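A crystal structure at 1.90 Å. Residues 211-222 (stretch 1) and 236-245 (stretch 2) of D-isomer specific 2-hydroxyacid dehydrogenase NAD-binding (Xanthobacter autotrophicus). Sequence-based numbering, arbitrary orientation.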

ATOM      1  N   GLU A 211      23.229 -13.149 -16.680  1.00 58.45           N
ATOM      2  CA  GLU A 211      23.266 -11.764 -17.175  1.00 57.98           C
ATOM      3  C   GLU A 211      22.606 -10.705 -16.228  1.00 54.41           C
ATOM      4  O   GLU A 211      22.884  -9.507 -16.331  1.00 56.24           O
ATOM      5  CB  GLU A 211      22.632 -11.718 -18.569  1.00 58.28           C
ATOM      6  CG  GLU A 211      22.567 -10.332 -19.180  1.00 59.24           C
ATOM      7  N   THR A 212      21.740 -11.128 -15.310  1.00 50.16           N
ATOM      8  CA  THR A 212      21.150 -10.180 -14.367  1.00 46.13           C
ATOM      9  C   THR A 212      21.732 -10.307 -12.983  1.00 46.47           C
ATOM     10  O   THR A 212      21.492  -9.442 -12.163  1.00 41.05           O
ATOM     11  CB  THR A 212      19.636 -10.341 -14.257  1.00 43.67           C
ATOM     12  OG1 THR A 212      19.327 -11.612 -13.647  1.00 44.62           O
ATOM     13  CG2 THR A 212      18.992 -10.196 -15.620  1.00 42.99           C
ATOM     14  N   ARG A 213      22.498 -11.381 -12.711  1.00 47.45           N
ATOM     15  CA  ARG A 213      23.075 -11.547 -11.388  1.00 48.42           C
ATOM     16  C   ARG A 213      23.994 -10.372 -11.165  1.00 47.71           C
ATOM     17  O   ARG A 213      24.760 -10.041 -12.053  1.00 47.90           O
ATOM     18  CB  ARG A 213      23.865 -12.861 -11.245  1.00 53.44           C
ATOM     19  CG  ARG A 213      24.624 -12.948  -9.921  1.00 56.24           C
ATOM     20  CD  ARG A 213      25.557 -14.140  -9.890  1.00 62.96           C
ATOM     21  NE  ARG A 213      24.774 -15.361  -9.788  1.00 64.68           N
ATOM     22  CZ  ARG A 213      24.266 -15.839  -8.661  1.00 64.14           C
ATOM     23  NH1 ARG A 213      24.470 -15.230  -7.496  1.00 62.90           N
ATOM     24  NH2 ARG A 213      23.549 -16.948  -8.710  1.00 67.55           N
ATOM     25  N   GLY A 214      23.875  -9.722 -10.011  1.00 45.82           N
ATOM     26  CA  GLY A 214      24.663  -8.533  -9.685  1.00 45.63           C
ATOM     27  C   GLY A 214      24.537  -7.334 -10.632  1.00 44.84           C
ATOM     28  O   GLY A 214      25.424  -6.469 -10.667  1.00 41.05           O
ATOM     29  N   LEU A 215      23.452  -7.244 -11.391  1.00 42.11           N
ATOM     30  CA  LEU A 215      23.291  -6.106 -12.307  1.00 40.20           C
ATOM     31  C   LEU A 215      23.147  -4.790 -11.543  1.00 37.57           C
ATOM     32  O   LEU A 215      23.675  -3.777 -11.981  1.00 36.95           O
ATOM     33  CB  LEU A 215      22.096  -6.329 -13.199  1.00 40.65           C
ATOM     34  CG  LEU A 215      21.826  -5.299 -14.300  1.00 42.63           C
ATOM     35  CD1 LEU A 215      22.660  -5.576 -15.516  1.00 45.82           C
ATOM     36  CD2 LEU A 215      20.363  -5.295 -14.698  1.00 44.33           C
ATOM     37  N   MET A 216      22.403  -4.783 -10.431  1.00 35.05           N
ATOM     38  CA  MET A 216      22.271  -3.589  -9.593  1.00 34.21           C
ATOM     39  C   MET A 216      23.450  -3.587  -8.604  1.00 36.22           C
ATOM     40  O   MET A 216      23.303  -3.881  -7.429  1.00 35.10           O
ATOM     41  CB  MET A 216      20.906  -3.521  -8.906  1.00 36.15           C
ATOM     42  CG  MET A 216      19.730  -3.213  -9.851  1.00 37.08           C
ATOM     43  SD  MET A 216      19.993  -1.755 -10.940  1.00 38.16           S
ATOM     44  CE  MET A 216      20.022  -0.572  -9.603  1.00 38.43           C
ATOM     45  N   ASN A 217      24.628  -3.280  -9.153  1.00 36.44           N
ATOM     46  CA  ASN A 217      25.894  -3.134  -8.421  1.00 37.79           C
ATOM     47  C   ASN A 217      26.131  -1.669  -8.013  1.00 36.79           C
ATOM     48  O   ASN A 217      25.279  -0.805  -8.250  1.00 33.53           O
ATOM     49  CB  ASN A 217      27.058  -3.646  -9.291  1.00 39.83           C
ATOM     50  CG  ASN A 217      27.211  -2.871 -10.614  1.00 39.98           C
ATOM     51  OD1 ASN A 217      26.670  -1.775 -10.810  1.00 38.30           O
ATOM     52  ND2 ASN A 217      27.978  -3.428 -11.507  1.00 43.09           N
ATOM     53  N   ALA A 218      27.278  -1.368  -7.411  1.00 38.13           N
ATOM     54  CA  ALA A 218      27.571   0.020  -7.028  1.00 38.15           C
ATOM     55  C   ALA A 218      27.452   1.010  -8.199  1.00 38.38           C
ATOM     56  O   ALA A 218      26.895   2.075  -8.054  1.00 36.06           O
ATOM     57  CB  ALA A 218      28.952   0.113  -6.398  1.00 41.22           C
ATOM     58  N   GLU A 219      28.011   0.663  -9.355  1.00 40.35           N
ATOM     59  CA  GLU A 219      27.961   1.567 -10.502  1.00 40.78           C
ATOM     60  C   GLU A 219      26.513   1.924 -10.925  1.00 36.99           C
ATOM     61  O   GLU A 219      26.212   3.095 -11.200  1.00 35.51           O
ATOM     62  CB  GLU A 219      28.712   0.932 -11.661  1.00 45.93           C
ATOM     63  CG  GLU A 219      28.827   1.803 -12.900  1.00 50.63           C
ATOM     64  CD  GLU A 219      29.486   1.052 -14.029  1.00 55.88           C
ATOM     65  OE1 GLU A 219      30.589   0.541 -13.793  1.00 59.65           O
ATOM     66  OE2 GLU A 219      28.895   0.941 -15.124  1.00 61.47           O
ATOM     67  N   ARG A 220      25.634   0.927 -10.969  1.00 34.97           N
ATOM     68  CA  ARG A 220      24.222   1.138 -11.369  1.00 32.56           C
ATOM     69  C   ARG A 220      23.413   1.864 -10.311  1.00 31.23           C
ATOM     70  O   ARG A 220      22.562   2.708 -10.642  1.00 31.00           O
ATOM     71  CB  ARG A 220      23.526  -0.182 -11.681  1.00 33.78           C
ATOM     72  CG  ARG A 220      23.636  -0.579 -13.155  1.00 36.96           C
ATOM     73  CD  ARG A 220      25.015  -0.972 -13.511  1.00 41.10           C
ATOM     74  NE  ARG A 220      25.178  -1.447 -14.882  1.00 44.83           N
ATOM     75  CZ  ARG A 220      25.354  -2.724 -15.239  1.00 47.69           C
ATOM     76  NH1 ARG A 220      25.336  -3.709 -14.354  1.00 43.73           N
ATOM     77  NH2 ARG A 220      25.572  -3.026 -16.514  1.00 51.15           N
ATOM     78  N   LEU A 221      23.609   1.494  -9.052  1.00 31.15           N
ATOM     79  CA  LEU A 221      22.994   2.232  -7.973  1.00 31.64           C
ATOM     80  C   LEU A 221      23.345   3.748  -7.982  1.00 32.89           C
ATOM     81  O   LEU A 221      22.503   4.603  -7.626  1.00 31.79           O
ATOM     82  CB  LEU A 221      23.370   1.620  -6.624  1.00 33.67           C
ATOM     83  CG  LEU A 221      22.806   0.231  -6.261  1.00 34.58           C
ATOM     84  CD1 LEU A 221      23.474  -0.245  -4.967  1.00 37.65           C
ATOM     85  CD2 LEU A 221      21.298   0.270  -6.102  1.00 33.63           C
ATOM     86  N   ALA A 222      24.598   4.066  -8.320  1.00 32.88           N
ATOM     87  CA  ALA A 222      25.030   5.440  -8.385  1.00 33.29           C
ATOM     88  C   ALA A 222      24.337   6.241  -9.509  1.00 33.89           C
ATOM     89  O   ALA A 222      24.289   7.459  -9.433  1.00 35.48           O
ATOM     90  CB  ALA A 222      26.535   5.506  -8.524  1.00 35.23           C
TER
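Stretch 2 236-245: GPVVDEAALI

How does stretch 2 lie on stretch 1? The two run alongside each other in the same sense, with Arg213 nearest Val238, Met216 nearest Val239, Asn217 nearest Asp240 and Ala218 nearest Ala243 by their CA atoms. Stretch 2 opens with a 3-10 segment, Gly236 to Val238, passes through Val239 and Asp240 in extended form, and enters a helix at Glu241. Stretch 1 makes a type II turn from Thr212 to Leu215 and starts its own helix at Ala218. The two helices point the same general way, their axes crossing at -37° and coming no closer than 9.5 Å.

Which backbone groups are satisfied across the contact? Three hydrogen bonds, all between main chains, join the two stretches ahead of their helices. Gly214 N donates to Pro237 O at 2.7 Å, Met216 N donates to Val238 O at 3.0 Å, and Asp240 N returns a bond to Met216 O at 2.9 Å. Met216 thus uses both its amide and its carbonyl, bracketing Val239 in a single beta bridge. Leu215 N also lies 3.2 Å from Val238 O, but the angle is poor; this amide is instead satisfied within the turn, by Thr212 O at 3.0 Å. Gly214 itself has a positive phi of 58°, a conformation that favours glycine.

What satisfies the amides where the helices begin? Each helix is capped from within its own stretch. The side chain of Asn217 accepts from the first turn, Arg220 N to Asn217 OD1 at 2.9 Å, and Asp240 does the same, Ala243 N to Asp240 OD1 at 2.9 Å. The two caps are neighbours: Asn217 CA packs 3.9 Å from Asp240 CB, so the helices start side by side. Arg220, whose side chain does not reach stretch 2, turns back to donate from NH1 to Leu215 O at 2.9 Å, a carbonyl that also accepts a weak bond from Asn217 N at 3.0 Å.

What fills the space around these polar links? Met216 CB meets Val239 CG2 at 3.9 Å beside the bridge. Farther along, the small side chain of Ala243 points toward stretch 1, its CB lying 4.0 Å from Ala218 CB and 3.8 Å from Leu221 CD1. That same leucine methyl also reaches the backbone of the second helix, with Leu221 CD1 3.6 Å from Leu244 N. At the other end, Arg213 NH1 comes within 3.9 Å of Pro237 CB, a contact without a hydrogen bond.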

ATOM      1  N   GLY A 236      17.506 -11.560  -4.104  1.00 48.53           N
ATOM      2  CA  GLY A 236      18.541 -10.828  -3.380  1.00 50.33           C
ATOM      3  C   GLY A 236      19.734 -10.454  -4.247  1.00 52.11           C
ATOM      4  O   GLY A 236      20.125  -9.281  -4.243  1.00 49.98           O
ATOM      5  N   PRO A 237      20.272 -11.433  -5.034  1.00 51.72           N
ATOM      6  CA  PRO A 237      21.529 -11.267  -5.767  1.00 50.44           C
ATOM      7  C   PRO A 237      21.459 -10.593  -7.160  1.00 46.27           C
ATOM      8  O   PRO A 237      22.518 -10.423  -7.775  1.00 44.86           O
ATOM      9  CB  PRO A 237      22.032 -12.712  -5.900  1.00 54.93           C
ATOM     10  CG  PRO A 237      20.797 -13.481  -6.098  1.00 57.87           C
ATOM     11  CD  PRO A 237      19.734 -12.797  -5.244  1.00 56.33           C
ATOM     12  N   VAL A 238      20.268 -10.235  -7.667  1.00 39.42           N
ATOM     13  CA  VAL A 238      20.172  -9.263  -8.782  1.00 38.70           C
ATOM     14  C   VAL A 238      20.787  -7.971  -8.274  1.00 36.41           C
ATOM     15  O   VAL A 238      21.307  -7.151  -9.026  1.00 39.73           O
ATOM     16  CB  VAL A 238      18.688  -8.994  -9.200  1.00 39.63           C
ATOM     17  CG1 VAL A 238      18.574  -7.702  -9.994  1.00 38.98           C
ATOM     18  CG2 VAL A 238      18.156 -10.164 -10.018  1.00 41.93           C
ATOM     19  N   VAL A 239      20.681  -7.783  -6.970  1.00 34.96           N
ATOM     20  CA  VAL A 239      21.180  -6.617  -6.307  1.00 35.94           C
ATOM     21  C   VAL A 239      22.408  -6.998  -5.510  1.00 36.94           C
ATOM     22  O   VAL A 239      22.418  -8.033  -4.840  1.00 37.51           O
ATOM     23  CB  VAL A 239      20.086  -6.006  -5.414  1.00 34.27           C
ATOM     24  CG1 VAL A 239      20.624  -4.824  -4.643  1.00 35.23           C
ATOM     25  CG2 VAL A 239      18.920  -5.548  -6.277  1.00 35.12           C
ATOM     26  N   ASP A 240      23.458  -6.184  -5.614  1.00 36.85           N
ATOM     27  CA  ASP A 240      24.626  -6.333  -4.743  1.00 39.35           C
ATOM     28  C   ASP A 240      24.285  -5.792  -3.360  1.00 37.37           C
ATOM     29  O   ASP A 240      24.140  -4.596  -3.192  1.00 36.38           O
ATOM     30  CB  ASP A 240      25.816  -5.557  -5.328  1.00 42.21           C
ATOM     31  CG  ASP A 240      27.111  -5.850  -4.623  1.00 47.28           C
ATOM     32  OD1 ASP A 240      27.335  -5.334  -3.515  1.00 50.98           O
ATOM     33  OD2 ASP A 240      27.928  -6.586  -5.189  1.00 52.38           O
ATOM     34  N   GLU A 241      24.129  -6.666  -2.379  1.00 39.68           N
ATOM     35  CA  GLU A 241      23.596  -6.257  -1.085  1.00 39.85           C
ATOM     36  C   GLU A 241      24.570  -5.313  -0.376  1.00 40.33           C
ATOM     37  O   GLU A 241      24.145  -4.328   0.216  1.00 38.50           O
ATOM     38  CB  GLU A 241      23.284  -7.477  -0.214  1.00 44.32           C
ATOM     39  CG  GLU A 241      22.444  -7.193   1.033  1.00 44.43           C
ATOM     40  CD  GLU A 241      21.662  -8.419   1.536  1.00 47.65           C
ATOM     41  OE1 GLU A 241      21.953  -8.917   2.659  1.00 47.01           O
ATOM     42  OE2 GLU A 241      20.732  -8.862   0.816  1.00 43.32           O
ATOM     43  N   ALA A 242      25.871  -5.581  -0.496  1.00 41.75           N
ATOM     44  CA  ALA A 242      26.883  -4.749   0.119  1.00 42.96           C
ATOM     45  C   ALA A 242      26.762  -3.330  -0.421  1.00 41.05           C
ATOM     46  O   ALA A 242      26.726  -2.362   0.344  1.00 41.21           O
ATOM     47  CB  ALA A 242      28.272  -5.313  -0.127  1.00 46.13           C
ATOM     48  N   ALA A 243      26.644  -3.206  -1.729  1.00 38.98           N
ATOM     49  CA  ALA A 243      26.554  -1.885  -2.363  1.00 38.22           C
ATOM     50  C   ALA A 243      25.260  -1.149  -1.985  1.00 35.49           C
ATOM     51  O   ALA A 243      25.254   0.063  -1.823  1.00 34.20           O
ATOM     52  CB  ALA A 243      26.660  -2.008  -3.885  1.00 37.30           C
ATOM     53  N   LEU A 244      24.170  -1.894  -1.886  1.00 36.42           N
ATOM     54  CA  LEU A 244      22.889  -1.344  -1.421  1.00 34.13           C
ATOM     55  C   LEU A 244      23.000  -0.759  -0.001  1.00 33.20           C
ATOM     56  O   LEU A 244      22.572   0.358   0.275  1.00 32.43           O
ATOM     57  CB  LEU A 244      21.780  -2.420  -1.496  1.00 33.68           C
ATOM     58  CG  LEU A 244      20.406  -1.961  -0.961  1.00 35.11           C
ATOM     59  CD1 LEU A 244      19.816  -0.833  -1.776  1.00 36.11           C
ATOM     60  CD2 LEU A 244      19.402  -3.119  -0.915  1.00 35.64           C
ATOM     61  N   ILE A 245      23.594  -1.500   0.902  1.00 33.43           N
ATOM     62  CA  ILE A 245      23.762  -1.006   2.257  1.00 35.30           C
ATOM     63  C   ILE A 245      24.595   0.244   2.271  1.00 36.10           C
ATOM     64  O   ILE A 245      24.269   1.182   2.991  1.00 36.41           O
ATOM     65  CB  ILE A 245      24.361  -2.092   3.169  1.00 37.68           C
ATOM     66  CG1 ILE A 245      23.274  -3.143   3.453  1.00 37.40           C
ATOM     67  CG2 ILE A 245      24.865  -1.510   4.483  1.00 38.92           C
ATOM     68  CD1 ILE A 245      23.840  -4.488   3.840  1.00 38.40           C
TER